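Local coordinates for alpha,alpha-trehalose-phosphate synthase (UDP-forming) (PDB 5UOF), which is a bacterial glycosyltransferase of family 20, built on the GT-B fold with two Rossmann-like domains, at residues A92-W95 and P96-Y100; G279-E282 and R283-F287; Y350-N353 and L354-F358; N375-A378 and K379-V382. All coordinates share one frame; numbering follows the deposited sequence.

Contact 1 (A92-W95 and P96-Y100); sequences ATLW and PVFHY. With EDO (1,2-ethanediol), chain H.
Trp95 and His99 stack and hydrogen-bond to each other in the last turns of helix 89-98, which closes in a Schellman motif with Tyr100, at positive phi, as its C-prime residue. The aromatic contact is an offset stack: the five-membered ring of Trp95 and the imidazole have centroids 3.9 Å apart and planes inclined by 28°. A chi1 of -172°, with CG opposite the backbone nitrogen, places the pyrrole part of the indole under the imidazole, which lies over one face, offset toward the rim.

Among the polar contacts, Trp95 O takes two bonds, from His99 N at 3.1 Å and from His99 ND1 at 2.8 Å, the two donors arriving from opposite faces of the carbonyl plane. The acceptor lies in the imidazole plane, which would hold the ring in its rotation. Phe98 N to Leu94 O and Val97 N to Thr93 O precede these bonds in the helix, while Tyr100 N to Val97 O belongs to the Schellman end. There a 1,2-ethanediol makes a weak hydrogen bond through O2 to Tyr100 O, at 3.2 Å, and Tyr100 OH bonds to Asp171 of the second subunit. Within the stack, Trp95 NE1 lies 3.0 Å from His99 CE1.

Contact 2 (G279-E282 and R283-F287); sequences GLVE and RFQAF
The first turns of helix 280-293, the helical link of the beta-alpha-beta unit between strands 266-271 and 301-306, bring Leu280 against Arg283 and Val281 against Gln285. Gly279 is the N-cap residue, with positive phi (60°), and its carbonyl accepts the first helical bond, from Arg283 N at 2.9 Å. Phe284 N to Leu280 O, Gln285 N to Val281 O and Ala286 N to Glu282 O carry the ladder on.

Arg283 doubles back beside this first turn. Its chain bends at chi2 (87°) and again at chi3 (56°), which lays the guanidinium alongside Leu280, whose CD2 sits over the centre of one face, 3.7 Å from Arg283 CZ. At the edge of the group, in its plane, a water 3.0 Å from Arg283 NE, from which it accepts, lies 2.7 Å from Gly279 O and can bridge the two, tying the side chain back to the cap. Beyond the turn, Arg283 NH2 forms a salt bridge with Asp272 and a hydrogen bond with Lys278 O, so polar partners at the rim and a methyl over one face together hold the guanidinium in place.

On another side of the helix, Val281 CG1 touches Gln285 NE2 at 3.5 Å, the two side chains running together towards helix 314-335, where Glu327 receives the amide nitrogen. Phe284 packs between strand 301-306 and Ile331 of helix 314-335, Phe287 on the strand. Such a helix, connecting two parallel strands and packed on their sheet, is the right-handed crossover unit of a Rossmann-like domain.

Contact 3 (Y350-N353 and L354-F358); sequences YERN and LLMAF
Tyr350 and Phe358 meet edge to face across the start of helix 352-361. The edge of the Phe358 ring is directed at the face of Tyr350, with centroids 5.9 Å apart and planes at 76°; Phe358 CE2 comes within 4.3 Å of Tyr350 CG, towards the rim. Leu355 packs beside this pair, its CD2 touching Tyr350 CB at 3.8 Å, and in one of its two conformers Leu354 also meets the tyrosine ring, through CD2.

A second cluster joins Arg352 and Met356. The arginine chain is extended from CG to NE, and the Met356 methyl rests over the centre of one guanidinium face, with CE 3.5 Å from Arg352 CZ. A bend at chi2 of the methionine (-54°) turns its end back to this position. The contact is dispersive, while the charged group keeps its polar bonds elsewhere: Arg352 NE donates to Ser28 O, and NH1 is salt-bridged to Glu380.

The i to i+4 bonds of the first turn set the spacing of these side chains. Glu351 is the N-cap residue, and its O accepts from Leu355 N at 3.1 Å; Met356 N to Arg352 O and Ala357 N to Asn353 O follow. The Glu351 carboxylate is bonded to Tyr249 OH.

Around the turn, Leu354, Ala357 and Phe358 lean on helix 253-262, Asn353 and Met356 on helix 239-248, and Met356 also reaches helix 376-384.

Contact 4 (N375-A378 and K379-V382); sequences NLVA and KEYV
This is a capped helix start, a contact between successive turns at the N-terminus of helix 376-384, which links strands 364-367 and 392-396 in a beta-alpha-beta unit of the six-stranded parallel sheet. Asn375 is the N-cap: its OD1 accepts from Ala378 N at 2.9 Å, with the donor in the plane of the side-chain carbonyl, and its amide nitrogen is bonded in turn to Asp372, so both ends of the side-chain amide are engaged.

The ladder then runs from Glu380 N to Leu376 O at 2.8 Å, an almost straight bond of 171°, and from Tyr381 N to Val377 O, also at 2.8 Å. The step from Val382 N to Ala378 O is longer, 3.3 Å.

The extended chain of Glu380 runs back along the first turn. With chi1 at -67°, which sets CG beside the backbone N, Glu380 CG comes 3.2 Å from Leu376 O. Its carboxylate oxygens touch more loosely, Glu380 OE1 lying 3.7 Å from Val377 CA and OE2 3.9 Å from Leu376 CB. Their charge is met by Arg352; Lys379, by contrast, extends away, its NZ salt-bridged to Glu404 and hydrogen-bonded to Ile235 O.

Tyr381 bonds through OH to Ser362, a sodium-site residue, while Val377 and Ala378 pack on strand 364-367, Ala378 and Val382 on strand 392-396, and Val382 also on helix 431-447.

Overall arrangement
Contacts 2, 3 and 4 belong to the half of the GT-B fold built around the six-stranded parallel sheet; contact 1 lies in the other half, on helix 89-98, which follows strand 70-77 and precedes strand 135-139 of the mixed sheet, its centre 22 Å from that of contact 2. Contacts 3 and 4 touch: Arg352 NH1 is salt-bridged to Glu380 OE2 at 2.9 Å, and Met356 CE packs on Glu380 OE1, so one carboxylate joins two helix starts whose centres are 12 Å apart. Contacts 2 and 4 come within about 6 Å at their nearest atoms. The sodium ion, held by Arg360, Ser362 and Gln385, lies about 5 Å from the side chain of Tyr381.

Contact 1 (A92-W95 and P96-Y100)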
loop_
_atom_site.group_PDB
_atom_site.type_symbol
_atom_site.label_atom_id
_atom_site.label_comp_id
_atom_site.label_asym_id
_atom_site.label_seq_id
_atom_site.Cartn_x
_atom_site.Cartn_y
_atom_site.Cartn_z
ATOM N N ALA A 92 11.747 10.631 4.760
ATOM C CA ALA A 92 10.559 10.671 5.603
ATOM C C ALA A 92 9.277 10.385 4.842
ATOM O O ALA A 92 8.296 9.974 5.462
ATOM C CB ALA A 92 10.427 12.037 6.299
ATOM N N THR A 93 9.254 10.603 3.525
ATOM C CA THR A 93 8.026 10.443 2.749
ATOM C C THR A 93 8.208 9.483 1.582
ATOM O O THR A 93 7.480 8.497 1.487
ATOM C CB THR A 93 7.525 11.805 2.220
ATOM O OG1 THR A 93 7.386 12.729 3.299
ATOM C CG2 THR A 93 6.172 11.651 1.537
ATOM N N LEU A 94 9.159 9.750 0.685
ATOM C CA LEU A 94 9.316 8.929 -0.514
ATOM C C LEU A 94 9.675 7.496 -0.162
ATOM O O LEU A 94 8.985 6.544 -0.551
ATOM C CB LEU A 94 10.402 9.513 -1.418
ATOM C CG LEU A 94 10.035 10.726 -2.251
ATOM C CD1 LEU A 94 11.145 11.032 -3.243
ATOM C CD2 LEU A 94 8.712 10.473 -2.956
ATOM N N TRP A 95 10.770 7.322 0.571
ATOM C CA TRP A 95 11.229 5.970 0.887
ATOM C C TRP A 95 10.147 5.116 1.535
ATOM O O TRP A 95 9.899 4.005 1.038
ATOM C CB TRP A 95 12.495 6.024 1.753
ATOM C CG TRP A 95 13.103 4.662 1.943
ATOM C CD1 TRP A 95 14.086 4.093 1.187
ATOM C CD2 TRP A 95 12.746 3.697 2.935
ATOM N NE1 TRP A 95 14.368 2.828 1.653
ATOM C CE2 TRP A 95 13.557 2.561 2.723
ATOM C CE3 TRP A 95 11.817 3.680 3.981
ATOM C CZ2 TRP A 95 13.472 1.424 3.522
ATOM C CZ3 TRP A 95 11.730 2.548 4.774
ATOM C CH2 TRP A 95 12.561 1.436 4.538
ATOM N N PRO A 96 9.459 5.540 2.606
ATOM C CA PRO A 96 8.462 4.624 3.181
ATOM C C PRO A 96 7.300 4.330 2.245
ATOM O O PRO A 96 6.851 3.176 2.188
ATOM C CB PRO A 96 8.012 5.337 4.468
ATOM C CG PRO A 96 8.380 6.781 4.267
ATOM C CD PRO A 96 9.648 6.728 3.464
ATOM N N VAL A 97 6.796 5.321 1.501
ATOM C CA VAL A 97 5.660 5.047 0.624
ATOM C C VAL A 97 6.068 4.105 -0.500
ATOM O O VAL A 97 5.333 3.170 -0.841
ATOM C CB VAL A 97 5.059 6.349 0.067
ATOM C CG1 VAL A 97 4.024 6.004 -1.019
ATOM C CG2 VAL A 97 4.403 7.160 1.193
ATOM N N PHE A 98 7.251 4.321 -1.089
ATOM C CA PHE A 98 7.687 3.449 -2.177
ATOM C C PHE A 98 7.973 2.033 -1.692
ATOM O O PHE A 98 7.982 1.103 -2.508
ATOM C CB PHE A 98 8.934 4.008 -2.863
ATOM C CG PHE A 98 8.674 5.169 -3.804
ATOM C CD1 PHE A 98 7.696 6.122 -3.534
ATOM C CD2 PHE A 98 9.451 5.323 -4.943
ATOM C CE1 PHE A 98 7.498 7.211 -4.397
ATOM C CE2 PHE A 98 9.253 6.384 -5.814
ATOM C CZ PHE A 98 8.275 7.341 -5.536
ATOM N N HIS A 99 8.218 1.841 -0.391
ATOM C CA HIS A 99 8.334 0.493 0.164
ATOM C C HIS A 99 7.026 0.020 0.773
ATOM O O HIS A 99 7.024 -0.897 1.610
ATOM C CB HIS A 99 9.481 0.422 1.172
ATOM C CG HIS A 99 10.830 0.529 0.531
ATOM N ND1 HIS A 99 11.388 1.737 0.168
ATOM C CD2 HIS A 99 11.711 -0.426 0.130
ATOM C CE1 HIS A 99 12.559 1.525 -0.410
ATOM N NE2 HIS A 99 12.779 0.221 -0.440
ATOM N N TYR A 100 5.912 0.624 0.354
ATOM C CA TYR A 100 4.569 0.172 0.720
ATOM C C TYR A 100 4.318 0.302 2.221
ATOM O O TYR A 100 3.552 -0.461 2.817
ATOM C CB TYR A 100 4.314 -1.258 0.226
ATOM C CG TYR A 100 4.033 -1.294 -1.260
ATOM C CD1 TYR A 100 5.057 -1.175 -2.183
ATOM C CD2 TYR A 100 2.737 -1.417 -1.740
ATOM C CE1 TYR A 100 4.798 -1.187 -3.549
ATOM C CE2 TYR A 100 2.471 -1.426 -3.089
ATOM C CZ TYR A 100 3.500 -1.317 -3.995
ATOM O OH TYR A 100 3.228 -1.334 -5.343
HETATM C C1 EDO H . 0.324 -0.194 1.199
HETATM O O1 EDO H . -0.619 -0.868 2.035
HETATM C C2 EDO H . 0.352 1.278 1.587
HETATM O O2 EDO H . 0.935 1.420 2.888
#

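Contact 2 (G279-E282 and R283-F287)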
loop_
_atom_site.group_PDB
_atom_site.type_symbol
_atom_site.label_atom_id
_atom_site.label_comp_id
_atom_site.label_asym_id
_atom_site.label_seq_id
_atom_site.Cartn_x
_atom_site.Cartn_y
_atom_site.Cartn_z
ATOM N N GLY A 279 11.403 -6.544 7.641
ATOM C CA GLY A 279 10.635 -7.567 8.343
ATOM C C GLY A 279 11.486 -8.453 9.229
ATOM O O GLY A 279 11.313 -9.683 9.239
ATOM N N LEU A 280 12.423 -7.858 9.968
ATOM C CA LEU A 280 13.372 -8.686 10.705
ATOM C C LEU A 280 12.728 -9.331 11.931
ATOM O O LEU A 280 13.167 -10.402 12.360
ATOM C CB LEU A 280 14.595 -7.856 11.078
ATOM C CG LEU A 280 15.431 -7.588 9.823
ATOM C CD1 LEU A 280 16.454 -6.470 10.040
ATOM C CD2 LEU A 280 16.127 -8.882 9.397
ATOM N N VAL A 281 11.693 -8.716 12.508
ATOM C CA VAL A 281 10.959 -9.404 13.566
ATOM C C VAL A 281 10.339 -10.678 13.018
ATOM O O VAL A 281 10.434 -11.753 13.626
ATOM C CB VAL A 281 9.884 -8.493 14.178
ATOM C CG1 VAL A 281 8.938 -9.320 15.055
ATOM C CG2 VAL A 281 10.538 -7.380 14.984
ATOM N N GLU A 282 9.672 -10.558 11.868
ATOM C CA GLU A 282 9.075 -11.718 11.218
ATOM C C GLU A 282 10.135 -12.755 10.895
ATOM O O GLU A 282 9.909 -13.956 11.056
ATOM C CB GLU A 282 8.346 -11.293 9.941
ATOM C CG GLU A 282 7.079 -10.475 10.173
ATOM C CD GLU A 282 7.338 -8.987 10.344
ATOM O OE1 GLU A 282 6.354 -8.218 10.365
ATOM O OE2 GLU A 282 8.510 -8.577 10.457
ATOM N N ARG A 283 11.297 -12.298 10.428
ATOM C CA ARG A 283 12.409 -13.196 10.131
ATOM C C ARG A 283 12.744 -14.071 11.339
ATOM O O ARG A 283 12.826 -15.307 11.239
ATOM C CB ARG A 283 13.616 -12.339 9.711
ATOM C CG ARG A 283 14.728 -13.062 8.959
ATOM C CD ARG A 283 14.463 -13.089 7.463
ATOM N NE ARG A 283 14.272 -11.743 6.913
ATOM C CZ ARG A 283 15.242 -10.975 6.430
ATOM N NH1 ARG A 283 16.501 -11.396 6.433
ATOM N NH2 ARG A 283 14.953 -9.761 5.960
ATOM N N PHE A 284 12.937 -13.438 12.495
ATOM C CA PHE A 284 13.292 -14.170 13.701
ATOM C C PHE A 284 12.146 -15.064 14.147
ATOM O O PHE A 284 12.372 -16.202 14.568
ATOM C CB PHE A 284 13.643 -13.217 14.841
ATOM C CG PHE A 284 14.972 -12.509 14.692
ATOM C CD1 PHE A 284 15.696 -12.569 13.512
ATOM C CD2 PHE A 284 15.489 -11.805 15.765
ATOM C CE1 PHE A 284 16.921 -11.902 13.404
ATOM C CE2 PHE A 284 16.710 -11.135 15.662
ATOM C CZ PHE A 284 17.422 -11.197 14.479
ATOM N N GLN A 285 10.915 -14.550 14.096
ATOM C CA GLN A 285 9.794 -15.308 14.644
ATOM C C GLN A 285 9.499 -16.550 13.814
ATOM O O GLN A 285 9.018 -17.553 14.351
ATOM C CB GLN A 285 8.546 -14.421 14.739
ATOM C CG GLN A 285 8.671 -13.347 15.819
ATOM C CD GLN A 285 7.395 -12.548 16.007
ATOM O OE1 GLN A 285 6.448 -12.685 15.238
ATOM N NE2 GLN A 285 7.369 -11.701 17.037
ATOM N N ALA A 286 9.735 -16.491 12.506
ATOM C CA ALA A 286 9.531 -17.690 11.702
ATOM C C ALA A 286 10.576 -18.751 12.013
ATOM O O ALA A 286 10.271 -19.944 11.969
ATOM C CB ALA A 286 9.544 -17.339 10.218
ATOM N N PHE A 287 11.811 -18.340 12.321
ATOM C CA PHE A 287 12.817 -19.304 12.758
ATOM C C PHE A 287 12.412 -19.930 14.086
ATOM O O PHE A 287 12.550 -21.144 14.286
ATOM C CB PHE A 287 14.176 -18.607 12.868
ATOM C CG PHE A 287 15.315 -19.528 13.210
ATOM C CD1 PHE A 287 15.748 -20.483 12.308
ATOM C CD2 PHE A 287 15.964 -19.424 14.435
ATOM C CE1 PHE A 287 16.809 -21.336 12.630
ATOM C CE2 PHE A 287 17.028 -20.260 14.751
ATOM C CZ PHE A 287 17.441 -21.220 13.857
HETATM O O HOH W 1 11.362 -11.175 6.998
#

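Contact 3 (Y350-N353 and L354-F358)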
loop_
_atom_site.group_PDB
_atom_site.type_symbol
_atom_site.label_atom_id
_atom_site.label_comp_id
_atom_site.label_asym_id
_atom_site.label_seq_id
_atom_site.Cartn_x
_atom_site.Cartn_y
_atom_site.Cartn_z
ATOM N N TYR A 350 31.212 -6.649 8.297
ATOM C CA TYR A 350 32.225 -7.611 7.868
ATOM C C TYR A 350 32.658 -7.318 6.439
ATOM O O TYR A 350 31.849 -6.873 5.623
ATOM C CB TYR A 350 31.695 -9.058 7.952
ATOM C CG TYR A 350 31.363 -9.441 9.368
ATOM C CD1 TYR A 350 32.350 -9.905 10.226
ATOM C CD2 TYR A 350 30.068 -9.305 9.860
ATOM C CE1 TYR A 350 32.064 -10.239 11.527
ATOM C CE2 TYR A 350 29.770 -9.633 11.165
ATOM C CZ TYR A 350 30.771 -10.099 11.991
ATOM O OH TYR A 350 30.493 -10.410 13.297
ATOM N N GLU A 351 33.940 -7.566 6.148
ATOM C CA GLU A 351 34.435 -7.524 4.776
ATOM C C GLU A 351 33.507 -8.282 3.839
ATOM O O GLU A 351 33.016 -9.362 4.169
ATOM C CB GLU A 351 35.820 -8.155 4.678
ATOM C CG GLU A 351 36.975 -7.314 5.090
ATOM C CD GLU A 351 38.267 -8.034 4.774
ATOM O OE1 GLU A 351 38.518 -8.306 3.579
ATOM O OE2 GLU A 351 39.003 -8.373 5.721
ATOM N N ARG A 352 33.305 -7.719 2.649
ATOM C CA ARG A 352 32.373 -8.306 1.697
ATOM C C ARG A 352 32.755 -9.737 1.352
ATOM O O ARG A 352 31.894 -10.620 1.311
ATOM C CB ARG A 352 32.320 -7.449 0.437
ATOM C CG ARG A 352 31.516 -8.045 -0.697
ATOM C CD ARG A 352 31.524 -7.080 -1.870
ATOM N NE ARG A 352 30.943 -7.663 -3.070
ATOM C CZ ARG A 352 29.641 -7.699 -3.324
ATOM N NH1 ARG A 352 28.780 -7.186 -2.450
ATOM N NH2 ARG A 352 29.203 -8.245 -4.451
ATOM N N ASN A 353 34.039 -9.992 1.108
ATOM C CA ASN A 353 34.429 -11.336 0.689
ATOM C C ASN A 353 34.292 -12.340 1.823
ATOM O O ASN A 353 34.079 -13.533 1.569
ATOM C CB ASN A 353 35.849 -11.328 0.140
ATOM C CG ASN A 353 35.925 -10.713 -1.233
ATOM O OD1 ASN A 353 34.911 -10.284 -1.787
ATOM N ND2 ASN A 353 37.125 -10.665 -1.795
ATOM N N LEU A 354 34.423 -11.881 3.072
ATOM C CA LEU A 354 34.128 -12.743 4.211
ATOM C C LEU A 354 32.661 -13.160 4.221
ATOM O O LEU A 354 32.343 -14.331 4.461
ATOM C CB LEU A 354 34.498 -12.023 5.511
ATOM C CG LEU A 354 34.778 -12.859 6.756
ATOM C CD1 LEU A 354 35.993 -13.753 6.537
ATOM C CD2 LEU A 354 34.978 -11.962 7.966
ATOM N N LEU A 355 31.748 -12.209 3.975
ATOM C CA LEU A 355 30.332 -12.553 3.902
ATOM C C LEU A 355 30.085 -13.614 2.840
ATOM O O LEU A 355 29.276 -14.527 3.045
ATOM C CB LEU A 355 29.477 -11.316 3.605
ATOM C CG LEU A 355 29.394 -10.211 4.658
ATOM C CD1 LEU A 355 28.437 -9.124 4.184
ATOM C CD2 LEU A 355 28.952 -10.768 6.005
ATOM N N MET A 356 30.759 -13.501 1.691
ATOM C CA MET A 356 30.572 -14.511 0.653
ATOM C C MET A 356 31.035 -15.879 1.144
ATOM O O MET A 356 30.369 -16.895 0.896
ATOM C CB MET A 356 31.309 -14.118 -0.633
ATOM C CG MET A 356 30.977 -12.699 -1.166
ATOM S SD MET A 356 29.202 -12.428 -1.397
ATOM C CE MET A 356 29.149 -10.653 -1.609
ATOM N N ALA A 357 32.165 -15.921 1.862
ATOM C CA ALA A 357 32.617 -17.182 2.446
ATOM C C ALA A 357 31.621 -17.709 3.478
ATOM O O ALA A 357 31.408 -18.926 3.570
ATOM C CB ALA A 357 34.010 -17.014 3.061
ATOM N N PHE A 358 30.997 -16.818 4.262
ATOM C CA PHE A 358 29.944 -17.270 5.171
ATOM C C PHE A 358 28.767 -17.834 4.386
ATOM O O PHE A 358 28.187 -18.857 4.768
ATOM C CB PHE A 358 29.436 -16.129 6.062
ATOM C CG PHE A 358 30.467 -15.520 6.974
ATOM C CD1 PHE A 358 31.613 -16.198 7.343
ATOM C CD2 PHE A 358 30.254 -14.241 7.483
ATOM C CE1 PHE A 358 32.543 -15.604 8.199
ATOM C CE2 PHE A 358 31.167 -13.647 8.329
ATOM C CZ PHE A 358 32.320 -14.321 8.680
#

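Contact 4 (N375-A378 and K379-V382)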
loop_
_atom_site.group_PDB
_atom_site.type_symbol
_atom_site.label_atom_id
_atom_site.label_comp_id
_atom_site.label_asym_id
_atom_site.label_seq_id
_atom_site.Cartn_x
_atom_site.Cartn_y
_atom_site.Cartn_z
ATOM N N ASN A 375 17.250 -6.597 -4.070
ATOM C CA ASN A 375 17.942 -7.359 -3.032
ATOM C C ASN A 375 19.129 -8.100 -3.630
ATOM O O ASN A 375 18.996 -9.211 -4.158
ATOM C CB ASN A 375 17.041 -8.338 -2.274
ATOM C CG ASN A 375 17.682 -8.789 -0.988
ATOM O OD1 ASN A 375 18.676 -9.508 -1.015
ATOM N ND2 ASN A 375 17.160 -8.324 0.141
ATOM N N LEU A 376 20.306 -7.483 -3.534
ATOM C CA LEU A 376 21.512 -8.105 -4.062
ATOM C C LEU A 376 22.070 -9.183 -3.141
ATOM O O LEU A 376 22.790 -10.069 -3.614
ATOM C CB LEU A 376 22.572 -7.031 -4.338
ATOM C CG LEU A 376 22.142 -5.997 -5.394
ATOM C CD1 LEU A 376 23.155 -4.867 -5.489
ATOM C CD2 LEU A 376 21.936 -6.648 -6.761
ATOM N N VAL A 377 21.742 -9.152 -1.847
ATOM C CA VAL A 377 22.160 -10.250 -0.975
ATOM C C VAL A 377 21.618 -11.579 -1.490
ATOM O O VAL A 377 22.325 -12.588 -1.477
ATOM C CB VAL A 377 21.743 -9.979 0.486
ATOM C CG1 VAL A 377 21.762 -11.261 1.310
ATOM C CG2 VAL A 377 22.670 -8.934 1.103
ATOM N N ALA A 378 20.368 -11.602 -1.980
ATOM C CA ALA A 378 19.834 -12.851 -2.528
ATOM C C ALA A 378 20.688 -13.362 -3.690
ATOM O O ALA A 378 20.981 -14.558 -3.776
ATOM C CB ALA A 378 18.380 -12.660 -2.967
ATOM N N LYS A 379 21.121 -12.461 -4.579
ATOM C CA LYS A 379 21.917 -12.884 -5.724
ATOM C C LYS A 379 23.323 -13.281 -5.290
ATOM O O LYS A 379 23.877 -14.276 -5.787
ATOM C CB LYS A 379 21.954 -11.760 -6.771
ATOM C CG LYS A 379 20.545 -11.381 -7.283
ATOM C CD LYS A 379 20.591 -10.475 -8.499
ATOM C CE LYS A 379 19.179 -10.312 -9.120
ATOM N NZ LYS A 379 19.184 -9.460 -10.363
ATOM N N GLU A 380 23.908 -12.513 -4.365
ATOM C CA GLU A 380 25.219 -12.843 -3.811
ATOM C C GLU A 380 25.196 -14.186 -3.099
ATOM O O GLU A 380 26.174 -14.950 -3.168
ATOM C CB GLU A 380 25.670 -11.761 -2.835
ATOM C CG GLU A 380 25.961 -10.431 -3.506
ATOM C CD GLU A 380 25.944 -9.257 -2.538
ATOM O OE1 GLU A 380 25.774 -9.475 -1.325
ATOM O OE2 GLU A 380 26.115 -8.112 -2.998
ATOM N N TYR A 381 24.096 -14.486 -2.399
ATOM C CA TYR A 381 23.992 -15.769 -1.717
ATOM C C TYR A 381 24.107 -16.922 -2.712
ATOM O O TYR A 381 24.912 -17.844 -2.527
ATOM C CB TYR A 381 22.675 -15.860 -0.927
ATOM C CG TYR A 381 22.658 -17.166 -0.183
ATOM C CD1 TYR A 381 23.336 -17.295 1.019
ATOM C CD2 TYR A 381 22.052 -18.293 -0.736
ATOM C CE1 TYR A 381 23.388 -18.511 1.677
ATOM C CE2 TYR A 381 22.080 -19.516 -0.074
ATOM C CZ TYR A 381 22.764 -19.616 1.132
ATOM O OH TYR A 381 22.834 -20.827 1.781
ATOM N N VAL A 382 23.315 -16.880 -3.785
ATOM C CA VAL A 382 23.365 -17.944 -4.790
ATOM C C VAL A 382 24.756 -18.022 -5.402
ATOM O O VAL A 382 25.350 -19.102 -5.524
ATOM C CB VAL A 382 22.292 -17.704 -5.867
ATOM C CG1 VAL A 382 22.449 -18.682 -7.036
ATOM C CG2 VAL A 382 20.890 -17.802 -5.261
#